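Long-range contact in pyridine nucleotide-disulfide oxidoreductase-like protein (Myceliophthora thermophila, PDB 5MQ6), which catalyses the Baeyer-Villiger oxidation of ketones, bulky polycyclic ones in particular, to esters or lactones using FAD and NADPH: residues A222-I234 with L472-G484. Sequence-based numbering, arbitrary orientation. Where two conformers were deposited one is given.
Sequences ASGILTNPQVPKI and LVLSTGYVTPSIG. With NDP (NADPH dihydro-nicotinamide-adenine-dinucleotide phosphate), chain C.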
loop_
_atom_site.group_PDB
_atom_site.type_symbol
_atom_site.label_atom_id
_atom_site.label_comp_id
_atom_site.label_asym_id
_atom_site.label_seq_id
_atom_site.Cartn_x
_atom_site.Cartn_y
_atom_site.Cartn_z
ATOM N N ALA A 222 4.382 -10.713 4.949
ATOM C CA ALA A 222 3.757 -9.387 5.151
ATOM C C ALA A 222 4.651 -8.380 4.382
ATOM O O ALA A 222 5.228 -7.426 4.903
ATOM C CB ALA A 222 3.689 -9.084 6.644
ATOM N N SER A 223 4.738 -8.627 3.095
ATOM C CA SER A 223 5.763 -8.019 2.213
ATOM C C SER A 223 5.283 -6.695 1.701
ATOM O O SER A 223 6.039 -6.024 0.941
ATOM C CB SER A 223 6.024 -8.941 1.029
ATOM O OG SER A 223 4.870 -9.062 0.196
ATOM N N GLY A 224 4.009 -6.348 1.997
ATOM C CA GLY A 224 3.483 -5.005 1.644
ATOM C C GLY A 224 3.041 -4.873 0.184
ATOM O O GLY A 224 2.986 -5.852 -0.578
ATOM N N ILE A 225 2.683 -3.637 -0.169
ATOM C CA ILE A 225 2.100 -3.342 -1.471
ATOM C C ILE A 225 2.756 -2.147 -2.196
ATOM O O ILE A 225 2.683 -2.075 -3.420
ATOM C CB ILE A 225 0.578 -3.047 -1.374
ATOM C CG1 ILE A 225 0.241 -1.984 -0.260
ATOM C CG2 ILE A 225 -0.209 -4.299 -1.086
ATOM C CD1 ILE A 225 -1.256 -1.518 -0.201
ATOM N N LEU A 226 3.331 -1.192 -1.442
ATOM C CA LEU A 226 3.961 0.042 -2.031
ATOM C C LEU A 226 5.405 0.099 -1.497
ATOM O O LEU A 226 5.728 0.825 -0.520
ATOM C CB LEU A 226 3.123 1.281 -1.707
ATOM C CG LEU A 226 1.679 1.233 -2.341
ATOM C CD1 LEU A 226 0.658 2.067 -1.530
ATOM C CD2 LEU A 226 1.683 1.621 -3.815
ATOM N N THR A 227 6.246 -0.734 -2.123
ATOM C CA THR A 227 7.521 -1.207 -1.547
ATOM C C THR A 227 8.752 -0.896 -2.369
ATOM O O THR A 227 9.835 -0.819 -1.839
ATOM C CB THR A 227 7.442 -2.747 -1.316
ATOM O OG1 THR A 227 6.993 -3.418 -2.520
ATOM C CG2 THR A 227 6.409 -3.016 -0.112
ATOM N N ASN A 228 8.552 -0.677 -3.660
ATOM C CA ASN A 228 9.630 -0.607 -4.643
ATOM C C ASN A 228 9.467 0.671 -5.399
ATOM O O ASN A 228 8.635 0.710 -6.337
ATOM C CB ASN A 228 9.464 -1.793 -5.573
ATOM C CG ASN A 228 9.862 -3.081 -4.876
ATOM O OD1 ASN A 228 9.051 -3.747 -4.151
ATOM N ND2 ASN A 228 11.139 -3.405 -5.024
ATOM N N PRO A 229 10.192 1.721 -4.985
ATOM C CA PRO A 229 10.034 3.032 -5.640
ATOM C C PRO A 229 10.267 2.894 -7.131
ATOM O O PRO A 229 11.257 2.266 -7.505
ATOM C CB PRO A 229 11.137 3.887 -5.018
ATOM C CG PRO A 229 11.513 3.206 -3.784
ATOM C CD PRO A 229 11.276 1.750 -4.004
ATOM N N GLN A 230 9.380 3.479 -7.968
ATOM C CA GLN A 230 9.601 3.515 -9.410
ATOM C C GLN A 230 9.880 4.901 -9.885
ATOM O O GLN A 230 9.677 5.892 -9.165
ATOM C CB GLN A 230 8.382 2.978 -10.173
ATOM C CG GLN A 230 7.057 3.708 -9.829
ATOM C CD GLN A 230 5.881 3.226 -10.656
ATOM O OE1 GLN A 230 5.795 2.051 -11.065
ATOM N NE2 GLN A 230 4.940 4.135 -10.890
ATOM N N VAL A 231 10.358 4.945 -11.119
ATOM C CA VAL A 231 10.515 6.184 -11.895
ATOM C C VAL A 231 10.030 5.946 -13.303
ATOM O O VAL A 231 10.093 4.810 -13.832
ATOM C CB VAL A 231 11.954 6.709 -11.949
ATOM C CG1 VAL A 231 12.400 7.015 -10.540
ATOM C CG2 VAL A 231 12.880 5.707 -12.623
ATOM N N PRO A 232 9.534 7.017 -13.911
ATOM C CA PRO A 232 9.106 6.907 -15.300
ATOM C C PRO A 232 10.321 6.819 -16.204
ATOM O O PRO A 232 11.375 7.335 -15.840
ATOM C CB PRO A 232 8.359 8.212 -15.536
ATOM C CG PRO A 232 8.873 9.155 -14.486
ATOM C CD PRO A 232 9.532 8.413 -13.405
ATOM N N LYS A 233 10.161 6.174 -17.358
ATOM C CA LYS A 233 11.220 6.076 -18.357
ATOM C C LYS A 233 11.295 7.424 -19.065
ATOM O O LYS A 233 10.851 7.525 -20.199
ATOM C CB LYS A 233 10.903 5.023 -19.421
ATOM C CG LYS A 233 10.608 3.627 -18.936
ATOM C CD LYS A 233 11.852 2.801 -18.795
ATOM C CE LYS A 233 11.419 1.436 -18.270
ATOM N NZ LYS A 233 10.518 0.617 -19.168
ATOM N N ILE A 234 11.815 8.456 -18.413
ATOM C CA ILE A 234 11.913 9.758 -19.079
ATOM C C ILE A 234 13.241 9.805 -19.848
ATOM O O ILE A 234 14.294 9.860 -19.214
ATOM C CB ILE A 234 11.877 10.919 -18.076
ATOM C CG1 ILE A 234 10.478 11.010 -17.380
ATOM C CG2 ILE A 234 12.252 12.268 -18.770
ATOM C CD1 ILE A 234 10.462 11.987 -16.196
ATOM N N LEU A 472 16.329 17.821 -8.227
ATOM C CA LEU A 472 15.133 17.122 -8.727
ATOM C C LEU A 472 14.621 16.079 -7.732
ATOM O O LEU A 472 15.362 15.181 -7.287
ATOM C CB LEU A 472 15.424 16.459 -10.050
ATOM C CG LEU A 472 14.274 15.661 -10.710
ATOM C CD1 LEU A 472 13.095 16.499 -11.180
ATOM C CD2 LEU A 472 14.770 14.868 -11.890
ATOM N N VAL A 473 13.351 16.189 -7.398
ATOM C CA VAL A 473 12.654 15.255 -6.488
ATOM C C VAL A 473 11.675 14.408 -7.274
ATOM O O VAL A 473 10.899 14.933 -8.028
ATOM C CB VAL A 473 11.830 16.025 -5.428
ATOM C CG1 VAL A 473 11.243 15.089 -4.389
ATOM C CG2 VAL A 473 12.697 17.053 -4.725
ATOM N N LEU A 474 11.764 13.091 -7.101
ATOM C CA LEU A 474 10.969 12.108 -7.809
ATOM C C LEU A 474 9.939 11.580 -6.807
ATOM O O LEU A 474 10.238 10.895 -5.829
ATOM C CB LEU A 474 11.824 10.975 -8.373
ATOM C CG LEU A 474 12.947 11.358 -9.376
ATOM C CD1 LEU A 474 13.665 10.105 -9.920
ATOM C CD2 LEU A 474 12.456 12.213 -10.537
ATOM N N SER A 475 8.717 12.022 -7.024
ATOM C CA SER A 475 7.569 11.630 -6.237
ATOM C C SER A 475 6.673 10.873 -7.217
ATOM O O SER A 475 5.479 11.204 -7.416
ATOM C CB SER A 475 6.925 12.902 -5.724
ATOM O OG SER A 475 5.685 12.621 -5.300
ATOM N N THR A 476 7.286 9.868 -7.851
ATOM C CA THR A 476 6.700 9.144 -8.940
ATOM C C THR A 476 6.192 7.753 -8.485
ATOM O O THR A 476 5.756 6.917 -9.302
ATOM C CB THR A 476 7.693 9.054 -10.081
ATOM O OG1 THR A 476 8.988 8.821 -9.530
ATOM C CG2 THR A 476 7.727 10.409 -10.807
ATOM N N GLY A 477 6.199 7.514 -7.192
ATOM C CA GLY A 477 5.417 6.439 -6.688
ATOM C C GLY A 477 6.213 5.147 -6.689
ATOM O O GLY A 477 7.442 5.190 -6.697
ATOM N N TYR A 478 5.483 4.034 -6.630
ATOM C CA TYR A 478 5.988 2.668 -6.354
ATOM C C TYR A 478 5.404 1.724 -7.343
ATOM O O TYR A 478 4.328 1.953 -7.856
ATOM C CB TYR A 478 5.519 2.166 -4.967
ATOM C CG TYR A 478 5.840 3.134 -3.885
ATOM C CD1 TYR A 478 5.076 4.298 -3.735
ATOM C CD2 TYR A 478 6.965 2.942 -3.023
ATOM C CE1 TYR A 478 5.392 5.249 -2.740
ATOM C CE2 TYR A 478 7.275 3.894 -2.001
ATOM C CZ TYR A 478 6.489 5.058 -1.867
ATOM O OH TYR A 478 6.737 6.022 -0.881
ATOM N N VAL A 479 6.056 0.584 -7.550
ATOM C CA VAL A 479 5.428 -0.491 -8.357
ATOM C C VAL A 479 3.991 -0.757 -7.835
ATOM O O VAL A 479 3.758 -0.857 -6.610
ATOM C CB VAL A 479 6.247 -1.805 -8.368
ATOM C CG1 VAL A 479 5.513 -2.940 -9.125
ATOM C CG2 VAL A 479 7.609 -1.566 -8.999
ATOM N N THR A 480 3.044 -0.814 -8.781
ATOM C CA THR A 480 1.674 -1.018 -8.409
ATOM C C THR A 480 1.428 -2.233 -7.427
ATOM O O THR A 480 2.099 -3.274 -7.532
ATOM C CB THR A 480 0.760 -1.120 -9.650
ATOM O OG1 THR A 480 -0.562 -1.349 -9.210
ATOM C CG2 THR A 480 1.127 -2.266 -10.582
ATOM N N PRO A 481 0.467 -2.075 -6.480
ATOM C CA PRO A 481 0.078 -3.202 -5.637
ATOM C C PRO A 481 -0.407 -4.410 -6.434
ATOM O O PRO A 481 -0.293 -5.564 -5.948
ATOM C CB PRO A 481 -1.058 -2.603 -4.794
ATOM C CG PRO A 481 -0.607 -1.162 -4.588
ATOM C CD PRO A 481 -0.161 -0.803 -5.978
ATOM N N SER A 482 -0.931 -4.132 -7.642
ATOM C CA SER A 482 -1.514 -5.147 -8.559
ATOM C C SER A 482 -0.495 -5.960 -9.336
ATOM O O SER A 482 -0.846 -6.823 -10.106
ATOM C CB SER A 482 -2.488 -4.487 -9.562
ATOM O OG SER A 482 -3.692 -4.155 -8.883
ATOM N N ILE A 483 0.765 -5.641 -9.177
ATOM C CA ILE A 483 1.785 -6.181 -10.059
ATOM C C ILE A 483 1.696 -7.733 -10.217
ATOM O O ILE A 483 1.399 -8.508 -9.237
ATOM C CB ILE A 483 3.189 -5.604 -9.630
ATOM C CG1 ILE A 483 4.250 -5.847 -10.718
ATOM C CG2 ILE A 483 3.625 -6.075 -8.242
ATOM C CD1 ILE A 483 4.025 -5.012 -11.977
ATOM N N GLY A 484 1.921 -8.193 -11.444
ATOM C CA GLY A 484 1.974 -9.667 -11.712
ATOM C C GLY A 484 0.641 -10.400 -11.521
ATOM O O GLY A 484 0.600 -11.631 -11.109
HETATM P PA NDP C . 1.684 7.893 -6.862
HETATM O O1A NDP C . 2.000 6.651 -7.765
HETATM O O2A NDP C . 0.359 8.087 -6.169
HETATM O O5B NDP C . 2.088 9.191 -7.718
HETATM C C5B NDP C . 3.138 9.201 -8.664
HETATM C C4B NDP C . 2.941 10.512 -9.398
HETATM O O4B NDP C . 3.946 10.651 -10.437
HETATM C C3B NDP C . 1.558 10.586 -10.052
HETATM O O3B NDP C . 0.955 11.854 -9.733
HETATM C C2B NDP C . 1.925 10.389 -11.507
HETATM O O2B NDP C . 0.953 10.925 -12.450
HETATM C C1B NDP C . 3.281 11.053 -11.596
HETATM N N9A NDP C . 3.990 10.627 -12.804
HETATM C C8A NDP C . 4.251 9.351 -13.236
HETATM N N7A NDP C . 4.897 9.364 -14.418
HETATM C C5A NDP C . 5.025 10.683 -14.713
HETATM C C6A NDP C . 5.586 11.417 -15.839
HETATM N N6A NDP C . 6.121 10.715 -16.831
HETATM N N1A NDP C . 5.534 12.765 -15.801
HETATM C C2A NDP C . 4.969 13.480 -14.776
HETATM N N3A NDP C . 4.410 12.895 -13.704
HETATM C C4A NDP C . 4.427 11.517 -13.659
HETATM O O3 NDP C . 2.749 7.984 -5.678
HETATM P PN NDP C . 2.695 8.735 -4.217
HETATM O O1N NDP C . 4.098 8.460 -3.588
HETATM O O2N NDP C . 2.283 10.184 -4.349
HETATM O O5D NDP C . 1.545 7.958 -3.384
HETATM C C5D NDP C . 1.621 6.493 -3.312
HETATM C C4D NDP C . 0.705 5.945 -2.233
HETATM O O4D NDP C . 1.204 6.280 -0.919
HETATM C C3D NDP C . -0.629 6.695 -2.250
HETATM O O3D NDP C . -1.501 6.474 -3.423
HETATM C C2D NDP C . -1.155 6.437 -0.822
HETATM O O2D NDP C . -1.695 5.082 -0.691
HETATM C C1D NDP C . 0.112 6.709 -0.013
HETATM P P2B NDP C . -0.243 9.966 -12.980
HETATM O O1X NDP C . 0.452 8.645 -13.340
HETATM O O2X NDP C . -0.804 10.571 -14.249
HETATM O O3X NDP C . -1.323 9.957 -11.889
HETATM O O HOH W 1 3.440 -4.114 -5.228
HETATM O O HOH W 2 5.616 -1.728 -4.930
HETATM O O HOH W 3 3.467 0.170 -11.306
#
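Two backbone hydrogen bonds flank P229 and Y478 and pin segments 222-234 and 472-484 together in a single antiparallel bridge: V479 N gives to N228 O at 2.9 Å, nearly straight at 164°, and Q230 N to G477 O. Side chains add to this grip. T476 OG1, set between its own backbone N and carbonyl carbon (chi1 40°), donates to Q230 O at 3.0 Å, while the extended Q230 chain returns its NE2 weakly to T476 O. Q230 OE1 reaches T480 N through a water. Farther out, L226 CB lies over one face of the Y478 ring, 3.9 Å from CG, and the ring edge turns to the NADPH phosphate oxygen O1N, with the hydroxyl held by N125. Without this ring, were an alanine here, L226 CB would probably lose its aromatic neighbour and N125 OD1 its hydroxyl partner. L226 CD2 packs on P481 CG at 3.7 Å, and V231 CG1 presses tightly against L474 CD1. P232, braced by T476 CG2, presents CB to the adenine amino group N6A. The arrangement fits the two-dinucleotide-binding-domain architecture of flavoprotein monooxygenases: here a linker touching the flavin is tied to the loop after strand 471-474 that lines the NADPH pocket.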